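Local structure of RNA-binding protein (Sulfolobus solfataricus, 2NRQ) at residues E16-Y20 and N21-N25; E74-T78 and S79-L83. The protein is of unknown function, belonging to an archaeal family that resembles RNA-binding proteins in structure but is thought unlikely to bind RNA. All coordinates share one frame; numbering follows the deposited sequence.

Contact 1 of 2, residues E16-Y20 and N21-N25; sequences ETEDY and NKIVN
E18 makes the first touch with the helix, its CB lying 4.1 Å from the terminal CD1 of I23. Its carboxylate is engaged elsewhere: OE1 accepts from the backbone N of H15, and OE2 forms a salt bridge with K103. D19 follows at the N-cap position. Its CG is anti to the backbone N (chi1 -176°), which turns the carboxylate back over the start of the helix. There OD1 accepts a capping bond from the backbone N of K22. The exact place of OD1 is doubtful, because the model sets it too near K22 CB, so little can rest on the length of this bond. The D19 and K22 side chains cross at about a right angle, and K22 NZ stays 6.8 Å from OD1, too far for a salt bridge. The carbonyl of D19 also takes part, with I23 N donating to D19 O at 3.1 Å. Y20 opens the helix proper. Its O accepts from V24 N at 3.0 Å, one turn on. The same two residues meet through their side chains in a CH-pi contact. V24 CG2 sits over one face of the Y20 ring, 3.6 Å from the centroid and offset toward the rim, with CZ the nearest ring atom. N21 reaches the ring at CD2, its OD1 3.7 Å away and its amide plane steeply inclined to the ring, by 71°. Y20 also packs on I14, V42 and I54, and V24 on Y58, so this pair lies between helix and sheet. The arrangement is an aspartate N-cap at the head of helix 20-30, the connecting helix of a split beta-alpha-beta unit in which strand 52-60 lies between strands 7-14 and 39-46.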
loop_
_atom_site.group_PDB
_atom_site.type_symbol
_atom_site.label_atom_id
_atom_site.label_comp_id
_atom_site.label_asym_id
_atom_site.label_seq_id
_atom_site.Cartn_x
_atom_site.Cartn_y
_atom_site.Cartn_z
ATOM N N GLU A 16 11.654 11.330 11.668
ATOM C CA GLU A 16 11.787 11.609 13.093
ATOM C C GLU A 16 10.522 12.237 13.685
ATOM O O GLU A 16 10.027 11.813 14.733
ATOM C CB GLU A 16 12.993 12.522 13.330
ATOM C CG GLU A 16 14.334 11.792 13.278
ATOM C CD GLU A 16 15.502 12.745 13.135
ATOM O OE1 GLU A 16 16.665 12.277 13.179
ATOM O OE2 GLU A 16 15.248 13.963 12.972
ATOM N N THR A 17 10.006 13.246 12.998
ATOM C CA THR A 17 8.800 13.942 13.416
ATOM C C THR A 17 7.558 13.054 13.449
ATOM O O THR A 17 6.605 13.338 14.166
ATOM C CB THR A 17 8.530 15.119 12.476
ATOM O OG1 THR A 17 9.522 16.123 12.703
ATOM C CG2 THR A 17 7.134 15.695 12.698
ATOM N N GLU A 18 7.564 11.976 12.674
ATOM C CA GLU A 18 6.410 11.090 12.622
ATOM C C GLU A 18 6.317 10.131 13.812
ATOM O O GLU A 18 7.323 9.806 14.446
ATOM C CB GLU A 18 6.426 10.318 11.300
ATOM C CG GLU A 18 6.391 11.245 10.083
ATOM C CD GLU A 18 6.376 10.505 8.761
ATOM O OE1 GLU A 18 7.400 9.902 8.391
ATOM O OE2 GLU A 18 5.331 10.523 8.086
ATOM N N ASP A 19 5.098 9.706 14.132
ATOM C CA ASP A 19 4.883 8.779 15.230
ATOM C C ASP A 19 4.974 7.389 14.616
ATOM O O ASP A 19 3.996 6.863 14.086
ATOM C CB ASP A 19 3.503 8.996 15.856
ATOM C CG ASP A 19 3.268 8.118 17.077
ATOM O OD1 ASP A 19 3.436 6.883 16.973
ATOM O OD2 ASP A 19 2.912 8.664 18.142
ATOM N N TYR A 20 6.171 6.816 14.687
ATOM C CA TYR A 20 6.463 5.504 14.138
ATOM C C TYR A 20 5.540 4.387 14.620
ATOM O O TYR A 20 5.060 3.587 13.817
ATOM C CB TYR A 20 7.914 5.142 14.451
ATOM C CG TYR A 20 8.263 3.711 14.138
ATOM C CD1 TYR A 20 8.562 3.313 12.836
ATOM C CD2 TYR A 20 8.234 2.741 15.137
ATOM C CE1 TYR A 20 8.819 1.980 12.534
ATOM C CE2 TYR A 20 8.484 1.406 14.849
ATOM C CZ TYR A 20 8.772 1.029 13.544
ATOM O OH TYR A 20 8.951 -0.302 13.249
ATOM N N ASN A 21 5.294 4.321 15.925
ATOM C CA ASN A 21 4.434 3.272 16.475
ATOM C C ASN A 21 2.996 3.402 15.987
ATOM O O ASN A 21 2.356 2.418 15.598
ATOM C CB ASN A 21 4.473 3.316 17.999
ATOM C CG ASN A 21 5.854 3.033 18.546
ATOM O OD1 ASN A 21 6.450 1.999 18.240
ATOM N ND2 ASN A 21 6.376 3.955 19.360
ATOM N N LYS A 22 2.504 4.634 16.011
ATOM C CA LYS A 22 1.159 4.944 15.572
ATOM C C LYS A 22 0.954 4.403 14.155
ATOM O O LYS A 22 -0.061 3.772 13.867
ATOM C CB LYS A 22 0.968 6.466 15.612
ATOM C CG LYS A 22 -0.469 6.949 15.570
ATOM C CD LYS A 22 -1.126 6.620 14.249
ATOM C CE LYS A 22 -2.602 6.914 14.325
ATOM N NZ LYS A 22 -3.196 6.270 15.542
ATOM N N ILE A 23 1.922 4.646 13.273
ATOM C CA ILE A 23 1.839 4.174 11.889
ATOM C C ILE A 23 1.866 2.638 11.783
ATOM O O ILE A 23 1.055 2.033 11.073
ATOM C CB ILE A 23 2.996 4.748 11.044
ATOM C CG1 ILE A 23 2.966 6.271 11.090
ATOM C CG2 ILE A 23 2.884 4.282 9.599
ATOM C CD1 ILE A 23 4.187 6.936 10.446
ATOM N N VAL A 24 2.804 2.020 12.496
ATOM C CA VAL A 24 2.956 0.565 12.498
ATOM C C VAL A 24 1.663 -0.098 12.917
ATOM O O VAL A 24 1.152 -0.976 12.218
ATOM C CB VAL A 24 4.067 0.102 13.493
ATOM C CG1 VAL A 24 4.133 -1.429 13.537
ATOM C CG2 VAL A 24 5.413 0.673 13.076
ATOM N N ASN A 25 1.143 0.325 14.070
ATOM C CA ASN A 25 -0.091 -0.247 14.583
ATOM C C ASN A 25 -1.207 -0.047 13.592
ATOM O O ASN A 25 -1.950 -0.989 13.288
ATOM C CB ASN A 25 -0.482 0.379 15.910
ATOM C CG ASN A 25 0.577 0.198 16.972
ATOM O OD1 ASN A 25 1.268 -0.827 17.007
ATOM N ND2 ASN A 25 0.705 1.187 17.859
#

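Contact 2 of 2, residues E74-T78 and S79-L83; sequences EKIET and SELML
I76 carries CG1 anti to its backbone N (chi1 -167°), and with the chain extended beyond CG1 this carries CD1 across to E80, where it lies 3.5 Å from CB. E77 holds CG between its backbone N and carbonyl carbon (chi1 42°), which brings CG to 3.4 Å from E80 CG. Both residues lead into the first turn of helix 78-85, E77 at the N-cap position and I76 just before it. I76 crosses both E80 and L81 at about a right angle. Its CG2 branch lies 4.1 Å from L81 CB, while CG1 and CD1 pack on E80. Cut back to an alanine, this residue would lose both branches, which is likely to leave a gap beside E80 CB and L81 CB. L81 continues this apolar side by touching V142 of helix 134-145, and R145 of that helix bonds to I76 O. E77 and E80 run side by side, pointing the same way, with their carboxylate planes only 28° apart. E77 OE2 stands 3.5 Å from E80 OE1. If both are charged, the two acids would repel, and the salt bridge of E77 OE1 to R111 probably eases this. E80 is buried, and its side chain also touches V113 and L114. The backbone closes the turn. L81 N donates to E77 O at 3.1 Å. One residue on, the N of selenomethionine M82 gives a hydrogen to T78 O at 3.0 Å.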
loop_
_atom_site.group_PDB
_atom_site.type_symbol
_atom_site.label_atom_id
_atom_site.label_comp_id
_atom_site.label_asym_id
_atom_site.label_seq_id
_atom_site.Cartn_x
_atom_site.Cartn_y
_atom_site.Cartn_z
ATOM N N GLU A 74 -11.455 -4.089 -1.035
ATOM C CA GLU A 74 -12.636 -4.138 -0.185
ATOM C C GLU A 74 -12.631 -3.042 0.856
ATOM O O GLU A 74 -13.578 -2.918 1.629
ATOM C CB GLU A 74 -12.710 -5.497 0.506
ATOM C CG GLU A 74 -12.385 -6.638 -0.443
ATOM C CD GLU A 74 -12.182 -7.958 0.264
ATOM O OE1 GLU A 74 -11.576 -7.962 1.362
ATOM O OE2 GLU A 74 -12.614 -8.994 -0.289
ATOM N N LYS A 75 -11.571 -2.244 0.880
ATOM C CA LYS A 75 -11.462 -1.174 1.858
ATOM C C LYS A 75 -11.476 0.195 1.211
ATOM O O LYS A 75 -11.975 1.156 1.791
ATOM C CB LYS A 75 -10.176 -1.327 2.657
ATOM C CG LYS A 75 -10.137 -2.535 3.570
ATOM C CD LYS A 75 -10.372 -2.148 5.015
ATOM C CE LYS A 75 -9.895 -3.248 5.940
ATOM N NZ LYS A 75 -9.939 -2.827 7.364
ATOM N N ILE A 76 -10.922 0.290 0.011
ATOM C CA ILE A 76 -10.879 1.574 -0.675
ATOM C C ILE A 76 -12.278 2.042 -1.097
ATOM O O ILE A 76 -13.124 1.233 -1.485
ATOM C CB ILE A 76 -9.971 1.494 -1.918
ATOM C CG1 ILE A 76 -9.669 2.898 -2.428
ATOM C CG2 ILE A 76 -10.641 0.667 -3.003
ATOM C CD1 ILE A 76 -8.715 2.921 -3.598
ATOM N N GLU A 77 -12.524 3.347 -1.005
ATOM C CA GLU A 77 -13.811 3.901 -1.413
ATOM C C GLU A 77 -13.875 3.886 -2.948
ATOM O O GLU A 77 -12.841 3.997 -3.618
ATOM C CB GLU A 77 -13.971 5.316 -0.859
ATOM C CG GLU A 77 -12.721 6.172 -0.948
ATOM C CD GLU A 77 -12.837 7.461 -0.145
ATOM O OE1 GLU A 77 -13.099 7.382 1.077
ATOM O OE2 GLU A 77 -12.661 8.553 -0.733
ATOM N N THR A 78 -15.078 3.730 -3.499
ATOM C CA THR A 78 -15.275 3.654 -4.950
ATOM C C THR A 78 -14.666 4.828 -5.712
ATOM O O THR A 78 -14.141 4.673 -6.818
ATOM C CB THR A 78 -16.769 3.575 -5.299
ATOM O OG1 THR A 78 -17.517 3.175 -4.143
ATOM C CG2 THR A 78 -16.990 2.562 -6.411
ATOM N N SER A 79 -14.757 6.007 -5.111
ATOM C CA SER A 79 -14.216 7.224 -5.691
ATOM C C SER A 79 -12.744 7.001 -6.061
ATOM O O SER A 79 -12.374 7.034 -7.239
ATOM C CB SER A 79 -14.353 8.351 -4.670
ATOM O OG SER A 79 -13.975 9.591 -5.219
ATOM N N GLU A 80 -11.919 6.743 -5.049
ATOM C CA GLU A 80 -10.488 6.498 -5.233
ATOM C C GLU A 80 -10.195 5.324 -6.171
ATOM O O GLU A 80 -9.206 5.350 -6.913
ATOM C CB GLU A 80 -9.824 6.244 -3.873
ATOM C CG GLU A 80 -10.100 7.319 -2.819
ATOM C CD GLU A 80 -9.466 8.667 -3.137
ATOM O OE1 GLU A 80 -9.762 9.645 -2.420
ATOM O OE2 GLU A 80 -8.673 8.759 -4.091
ATOM N N LEU A 81 -11.045 4.299 -6.133
ATOM C CA LEU A 81 -10.875 3.111 -6.978
ATOM C C LEU A 81 -10.948 3.491 -8.464
ATOM O O LEU A 81 -10.091 3.107 -9.276
ATOM C CB LEU A 81 -11.954 2.077 -6.654
ATOM C CG LEU A 81 -11.889 0.779 -7.460
ATOM C CD1 LEU A 81 -10.484 0.170 -7.383
ATOM C CD2 LEU A 81 -12.947 -0.184 -6.939
HETATM N N MSE A 82 -11.980 4.253 -8.809
HETATM C CA MSE A 82 -12.156 4.718 -10.168
HETATM C C MSE A 82 -10.930 5.558 -10.533
HETATM O O MSE A 82 -10.360 5.423 -11.630
HETATM C CB MSE A 82 -13.414 5.567 -10.252
HETATM C CG MSE A 82 -13.584 6.242 -11.602
HETATM SE SE MSE A 82 -13.729 4.928 -13.050
HETATM C CE MSE A 82 -11.966 5.072 -13.829
ATOM N N LEU A 83 -10.524 6.410 -9.595
ATOM C CA LEU A 83 -9.367 7.261 -9.792
ATOM C C LEU A 83 -8.176 6.395 -10.188
ATOM O O LEU A 83 -7.298 6.842 -10.918
ATOM C CB LEU A 83 -9.067 8.014 -8.511
ATOM C CG LEU A 83 -8.101 9.198 -8.580
ATOM C CD1 LEU A 83 -8.605 10.213 -9.604
ATOM C CD2 LEU A 83 -7.985 9.848 -7.191
#

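How the contacts relate
Contacts 1 and 2 are both helix starts, one at helix 20-30 and the other at helix 78-85. They do not touch: their centres are 25 Å apart and their nearest atoms about 10 Å. Each is partly buried; contact 1 has three exposed touching residues (D19, N21, K22), contact 2 only S79. Contact 1 packs on the antiparallel sheet through Y20, I23 and V24, of which I23 and V24 are buried. Contact 2 packs against helix 134-145 and a nearby loop, and its buried residues are I76, L81 and the acid E80. Their polar chemistry differs too. An aspartate caps the first helix, whereas in the second the glutamate at the N-cap position pairs with R111 instead, next to another acid.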